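Serine-pyruvate aminotransferase (agxt) (PDB 3ZRQ) catalyses the pyridoxal 5'-phosphate-dependent transamination between serine and pyruvate, as a thermophilic archaeal member of the class-V aminotransferases. Local coordinates at the interface of chains A and B and the interface of chains A and C. Sequence-based numbering; all coordinates share one arbitrary frame. Chains: chain A/B/C, Serine-pyruvate aminotransferase (agxt).

Contacts 1 and 3 are neighbouring patches of one two-fold symmetric interface between chains A and B, with their C-alpha centres about 8 Å apart. They share A:Leu5, in strand 4-5, and on the B side residues 24-26 of contact 1 run on into residues 27-30 of contact 3. Residues 24-30 of B thus meet the A N-terminal segment in both contacts, with A:Glu324 and B:His247 added from other parts of the fold. Contact 2 lies in the A-C interface, its C-alpha centre about 29 Å from that of contact 1 and 26 Å from that of contact 3. Chain A therefore meets chains B and C through separate surfaces.

Contact 1: the interface of chains A and B. Residues chain A 5, 10-13, 18; chain B 24-26, 247.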
loop_
_atom_site.group_PDB
_atom_site.type_symbol
_atom_site.label_atom_id
_atom_site.label_comp_id
_atom_site.label_asym_id
_atom_site.label_seq_id
_atom_site.Cartn_x
_atom_site.Cartn_y
_atom_site.Cartn_z
ATOM N N LEU A 5 8.547 -3.457 17.197
ATOM C CA LEU A 5 9.988 -3.600 16.913
ATOM C C LEU A 5 10.784 -2.538 17.690
ATOM O O LEU A 5 10.937 -1.401 17.234
ATOM C CB LEU A 5 10.296 -3.578 15.397
ATOM C CG LEU A 5 11.725 -3.920 14.894
ATOM C CD1 LEU A 5 12.156 -5.374 15.212
ATOM C CD2 LEU A 5 11.880 -3.658 13.395
ATOM N N PRO A 10 16.313 -1.611 11.511
ATOM C CA PRO A 10 15.047 -0.880 11.618
ATOM C C PRO A 10 14.385 -1.029 12.993
ATOM O O PRO A 10 14.592 -2.021 13.712
ATOM C CB PRO A 10 14.156 -1.525 10.539
ATOM C CG PRO A 10 15.097 -2.087 9.538
ATOM C CD PRO A 10 16.377 -2.431 10.280
ATOM N N THR A 11 13.615 -0.013 13.343
ATOM C CA THR A 11 12.713 -0.053 14.479
ATOM C C THR A 11 11.324 -0.021 13.817
ATOM O O THR A 11 11.219 -0.298 12.616
ATOM C CB THR A 11 13.011 1.151 15.427
ATOM O OG1 THR A 11 11.915 1.369 16.324
ATOM C CG2 THR A 11 13.311 2.443 14.612
ATOM N N THR A 12 10.266 0.283 14.563
ATOM C CA THR A 12 8.935 0.385 13.957
ATOM C C THR A 12 8.926 1.578 12.987
ATOM O O THR A 12 9.330 2.694 13.358
ATOM C CB THR A 12 7.823 0.516 15.028
ATOM O OG1 THR A 12 7.967 -0.534 15.989
ATOM C CG2 THR A 12 6.431 0.402 14.384
ATOM N N ILE A 13 8.511 1.340 11.742
ATOM C CA ILE A 13 8.462 2.410 10.746
ATOM C C ILE A 13 7.025 2.954 10.603
ATOM O O ILE A 13 6.096 2.195 10.478
ATOM C CB ILE A 13 9.004 1.935 9.376
ATOM C CG1 ILE A 13 10.423 1.325 9.555
ATOM C CG2 ILE A 13 9.003 3.103 8.395
ATOM C CD1 ILE A 13 11.031 0.760 8.305
ATOM N N LEU A 18 6.529 4.067 4.874
ATOM C CA LEU A 18 6.545 2.932 3.954
ATOM C C LEU A 18 5.704 3.126 2.692
ATOM O O LEU A 18 6.123 2.756 1.585
ATOM C CB LEU A 18 6.192 1.635 4.669
ATOM C CG LEU A 18 7.249 1.098 5.649
ATOM C CD1 LEU A 18 6.826 -0.278 6.106
ATOM C CD2 LEU A 18 8.695 1.022 5.109
ATOM N N ASN B 24 5.759 -3.013 8.740
ATOM C CA ASN B 24 6.400 -1.914 9.479
ATOM C C ASN B 24 7.233 -2.316 10.718
ATOM O O ASN B 24 7.829 -1.460 11.368
ATOM C CB ASN B 24 5.376 -0.836 9.815
ATOM C CG ASN B 24 4.449 -1.239 10.937
ATOM O OD1 ASN B 24 4.149 -2.425 11.135
ATOM N ND2 ASN B 24 4.006 -0.250 11.702
ATOM N N ASN B 25 7.281 -3.617 11.001
ATOM C CA ASN B 25 7.913 -4.154 12.203
ATOM C C ASN B 25 8.842 -5.334 11.912
ATOM O O ASN B 25 8.904 -6.284 12.684
ATOM C CB ASN B 25 6.824 -4.578 13.204
ATOM C CG ASN B 25 5.902 -5.646 12.637
ATOM O OD1 ASN B 25 5.928 -5.930 11.432
ATOM N ND2 ASN B 25 5.095 -6.264 13.506
ATOM N N VAL B 26 9.558 -5.269 10.796
ATOM C CA VAL B 26 10.489 -6.316 10.363
ATOM C C VAL B 26 11.913 -5.730 10.343
ATOM O O VAL B 26 12.127 -4.616 9.861
ATOM C CB VAL B 26 10.085 -6.845 8.957
ATOM C CG1 VAL B 26 11.119 -7.821 8.400
ATOM C CG2 VAL B 26 8.698 -7.503 9.012
ATOM N N HIS B 247 13.570 -4.371 3.594
ATOM C CA HIS B 247 12.304 -4.276 2.864
ATOM C C HIS B 247 12.481 -4.481 1.359
ATOM O O HIS B 247 11.623 -5.071 0.709
ATOM C CB HIS B 247 11.574 -2.974 3.206
ATOM C CG HIS B 247 11.098 -2.920 4.627
ATOM N ND1 HIS B 247 11.922 -2.561 5.671
ATOM C CD2 HIS B 247 9.886 -3.180 5.176
ATOM C CE1 HIS B 247 11.241 -2.609 6.805
ATOM N NE2 HIS B 247 10.000 -2.976 6.530
#
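The loop at A:Thr12 and A:Ile13 lies against B:Asn24 in a two-fold symmetric homodimer interface, probably the catalytic dimer typical of class-V aminotransferases, and this patch clips the N-terminal segment of one subunit to its partner. The main link is between backbones: A:Ile13 N donates to B:Asn24 O at 2.9 Å, nearly straight (168° at the hydrogen) and in the carbonyl plane. A weak return bond runs from the side-chain carboxamide nitrogen ND2 of B:Asn24 to A:Ile13 O (3.4 Å). The side chain of B:Asn24 reaches this carbonyl with CG lodged between its own backbone N and carbonyl carbon (chi1 75°), and it runs side by side with A:Thr12, whose CG2 lies 3.7 Å from ND2. The other branch of A:Thr12 turns inward: OG1 accepts from A:Leu5 N at 3.2 Å, while A:Thr11 OG1 donates to A:Leu5 O, tying strand 4-5 to the loop that covers B. Carbon contacts flank the backbone pairing on either side. A:Leu5 points CD2 at the backbone of B:Val26, 3.7 Å from its O, and A:Pro10 CB approaches that same oxygen. A:Leu18, from helix 15-19, sets its CD1 methyl 3.8 Å from B:Asn24 CA. B:His247, at the start of helix 246-262, comes from the opposite direction to A:Ile13, and its ring carbon CE1 meets the terminal methyl CD1 of A:Ile13 at 3.7 Å.

Contact 2: the interface of chains A and C. Residues chain A 369-370; chain C 374, 377-378.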
loop_
_atom_site.group_PDB
_atom_site.type_symbol
_atom_site.label_atom_id
_atom_site.label_comp_id
_atom_site.label_asym_id
_atom_site.label_seq_id
_atom_site.Cartn_x
_atom_site.Cartn_y
_atom_site.Cartn_z
ATOM N N PHE A 369 8.103 -6.261 41.123
ATOM C CA PHE A 369 6.930 -6.261 40.241
ATOM C C PHE A 369 5.981 -5.107 40.572
ATOM O O PHE A 369 5.794 -4.758 41.737
ATOM C CB PHE A 369 6.201 -7.618 40.245
ATOM C CG PHE A 369 5.168 -7.761 39.140
ATOM C CD1 PHE A 369 5.556 -8.034 37.830
ATOM C CD2 PHE A 369 3.805 -7.599 39.408
ATOM C CE1 PHE A 369 4.603 -8.141 36.796
ATOM C CE2 PHE A 369 2.848 -7.710 38.384
ATOM C CZ PHE A 369 3.247 -7.981 37.080
ATOM N N GLY A 370 5.422 -4.495 39.533
ATOM C CA GLY A 370 4.525 -3.354 39.693
ATOM C C GLY A 370 5.204 -1.990 39.630
ATOM O O GLY A 370 4.671 -1.052 39.001
ATOM N N LYS C 374 -1.348 -1.437 37.148
ATOM C CA LYS C 374 -0.963 -2.558 38.000
ATOM C C LYS C 374 -2.016 -3.671 37.947
ATOM O O LYS C 374 -1.684 -4.832 37.674
ATOM C CB LYS C 374 -0.716 -2.080 39.443
ATOM C CG LYS C 374 0.116 -3.057 40.292
ATOM C CD LYS C 374 0.318 -2.560 41.728
ATOM C CE LYS C 374 1.562 -1.687 41.873
ATOM N NZ LYS C 374 1.355 -0.232 41.583
ATOM N N GLU C 377 -1.978 -5.325 34.435
ATOM C CA GLU C 377 -0.806 -6.201 34.341
ATOM C C GLU C 377 -1.067 -7.521 35.057
ATOM O O GLU C 377 -0.675 -8.587 34.571
ATOM C CB GLU C 377 0.418 -5.528 34.971
ATOM C CG GLU C 377 1.114 -4.515 34.102
ATOM C CD GLU C 377 2.594 -4.424 34.442
ATOM O OE1 GLU C 377 2.924 -3.942 35.548
ATOM O OE2 GLU C 377 3.432 -4.859 33.617
ATOM N N GLU C 378 -1.726 -7.415 36.212
ATOM C CA GLU C 378 -2.049 -8.577 37.030
ATOM C C GLU C 378 -2.961 -9.539 36.282
ATOM O O GLU C 378 -2.671 -10.727 36.231
ATOM C CB GLU C 378 -2.665 -8.153 38.371
ATOM C CG GLU C 378 -1.667 -7.549 39.368
ATOM C CD GLU C 378 -0.592 -8.520 39.856
ATOM O OE1 GLU C 378 -0.387 -9.600 39.256
ATOM O OE2 GLU C 378 0.062 -8.184 40.859
#
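The aromatic ring of A:Phe369 forms the apolar centre of this loop-to-helix patch in a two-fold symmetric interface. Its first torsion (chi1 -168°) sets CG anti to the backbone N and directs the ring toward helix 371-381 of chain C. The rim atom CE2 leads: it lies 3.8 Å from C:Glu378 CD, with both carboxylate oxygens of that residue close by, so the acid sits off the edge of the ring rather than over a face. Ring and carboxylate planes are turned 53° apart, and the two side chains slide past each other in opposite directions. An aromatic edge facing a carboxylate in this manner would probably be mildly attractive. One helix position earlier, the aliphatic CB of C:Glu377 packs loosely near the ring, 4.3 Å from CZ. Next to the phenylalanine, A:Gly370 offers its bare CA to C:Lys374, whose CE comes to 4.0 Å. That lysine stays extended through its first two torsions and bends at chi3 (-89°), which brings CE beside the glycine; the further bend at chi4 directs only the ammonium NZ. This ammonium and the C:Glu377 carboxylate contribute to the polar rim, with the C:Glu378 carboxylate at the ring's edge. Because A:Gly370 directly precedes helix 371-381 of chain A, the patch brings the start of one C-terminal helix against its counterpart. Although the structure alone does not show that this pairing forms in the cell, it probably helps join chains A and C in the deposited tetramer.

Contact 3: the interface of chains A and B. Residues chain A 3, 5, 7, 324; chain B 27-30.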
loop_
_atom_site.group_PDB
_atom_site.type_symbol
_atom_site.label_atom_id
_atom_site.label_comp_id
_atom_site.label_asym_id
_atom_site.label_seq_id
_atom_site.Cartn_x
_atom_site.Cartn_y
_atom_site.Cartn_z
ATOM N N LYS A 3 2.904 -7.058 17.131
ATOM C CA LYS A 3 4.327 -6.984 17.512
ATOM C C LYS A 3 5.033 -5.632 17.322
ATOM O O LYS A 3 5.018 -5.067 16.232
ATOM C CB LYS A 3 5.125 -8.111 16.830
ATOM C CG LYS A 3 6.573 -8.270 17.318
ATOM C CD LYS A 3 7.614 -7.607 16.402
ATOM C CE LYS A 3 7.846 -8.406 15.123
ATOM N NZ LYS A 3 9.078 -7.986 14.396
ATOM N N LEU A 5 8.547 -3.457 17.197
ATOM C CA LEU A 5 9.988 -3.600 16.913
ATOM C C LEU A 5 10.784 -2.538 17.690
ATOM O O LEU A 5 10.937 -1.401 17.234
ATOM C CB LEU A 5 10.296 -3.578 15.397
ATOM C CG LEU A 5 11.725 -3.920 14.894
ATOM C CD1 LEU A 5 12.156 -5.374 15.212
ATOM C CD2 LEU A 5 11.880 -3.658 13.395
ATOM N N HIS A 7 14.039 -2.714 18.461
ATOM C CA HIS A 7 15.350 -3.243 18.088
ATOM C C HIS A 7 16.265 -2.023 17.787
ATOM O O HIS A 7 15.872 -0.856 17.956
ATOM C CB HIS A 7 15.185 -4.140 16.835
ATOM C CG HIS A 7 16.220 -5.219 16.686
ATOM N ND1 HIS A 7 17.512 -4.965 16.262
ATOM C CD2 HIS A 7 16.139 -6.563 16.865
ATOM C CE1 HIS A 7 18.189 -6.102 16.218
ATOM N NE2 HIS A 7 17.379 -7.088 16.576
ATOM N N GLU A 324 9.762 -7.158 20.029
ATOM C CA GLU A 324 11.094 -7.651 19.673
ATOM C C GLU A 324 12.138 -6.611 20.125
ATOM O O GLU A 324 12.150 -5.475 19.627
ATOM C CB GLU A 324 11.176 -7.932 18.162
ATOM C CG GLU A 324 12.381 -8.789 17.719
ATOM C CD GLU A 324 12.531 -8.872 16.190
ATOM O OE1 GLU A 324 11.507 -8.784 15.467
ATOM O OE2 GLU A 324 13.682 -9.013 15.713
ATOM N N GLY B 27 12.864 -6.470 10.915
ATOM C CA GLY B 27 14.293 -6.106 10.909
ATOM C C GLY B 27 15.140 -7.300 10.479
ATOM O O GLY B 27 14.592 -8.342 10.135
ATOM N N PHE B 28 16.466 -7.170 10.532
ATOM C CA PHE B 28 17.379 -8.211 9.992
ATOM C C PHE B 28 17.415 -9.552 10.731
ATOM O O PHE B 28 17.826 -10.578 10.157
ATOM C CB PHE B 28 18.806 -7.673 9.796
ATOM C CG PHE B 28 19.389 -7.020 11.012
ATOM C CD1 PHE B 28 20.107 -7.768 11.943
ATOM C CD2 PHE B 28 19.246 -5.653 11.217
ATOM C CE1 PHE B 28 20.667 -7.173 13.062
ATOM C CE2 PHE B 28 19.797 -5.046 12.351
ATOM C CZ PHE B 28 20.517 -5.808 13.276
ATOM N N THR B 29 16.994 -9.546 11.992
ATOM C CA THR B 29 16.892 -10.788 12.777
ATOM C C THR B 29 15.487 -11.378 12.729
ATOM O O THR B 29 15.301 -12.542 13.100
ATOM C CB THR B 29 17.266 -10.577 14.262
ATOM O OG1 THR B 29 16.246 -9.813 14.916
ATOM C CG2 THR B 29 18.584 -9.861 14.385
ATOM N N SER B 30 14.505 -10.589 12.273
ATOM C CA SER B 30 13.101 -11.036 12.239
ATOM C C SER B 30 12.931 -12.281 11.407
ATOM O O SER B 30 13.582 -12.435 10.371
ATOM C CB SER B 30 12.150 -9.929 11.747
ATOM O OG SER B 30 12.278 -8.743 12.545
HETATM O O HOH W 1 15.188 -7.561 13.743
#
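Strand 323-324 and the N-terminal segment of chain A, with A:Lys3, strand 4-5 and A:His7, meet the loop of chain B that leads into helix 31-48, where A:Glu324 bonds to B:Thr29 and B:Ser30. The carboxylate divides its work. OE1 accepts from B:Ser30 OG at 3.0 Å through its syn lone pair, and from A:Lys3 NZ at 2.8 Å nearly along the C-O axis, the latter a salt bridge within chain A. OE2 takes a hydrogen bond from the B:Thr29 hydroxyl OG1 (2.8 Å). A water adds to this second grip, lying 2.9 Å from A:Glu324 OE2 and also joined to OG1 and the backbone N of B:Thr29. A:Glu324 reaches across with its chain extended, CG anti to the backbone N (chi1 -165°). On the other side, B:Gly27 N donates to B:Ser30 OG at 2.9 Å, almost straight at 168°, so the loop itself positions the serine hydroxyl that grips the acid. The nearby A:Lys3 would be expected to stabilise the ionised carboxylate. A:His7 adds an aromatic contact: its CE1 edge comes down over the rim of the B:Phe28 ring, nearest CZ (3.8 Å), edge-to-face with planes 77° apart. The bridging water sits over a face of the same imidazole, offset toward its rim. Acid, hydroxyls and rings link strand 323-324 and A:His7 of the N-terminal segment to the partner loop, probably steadying the dimer and the start of helix 31-48.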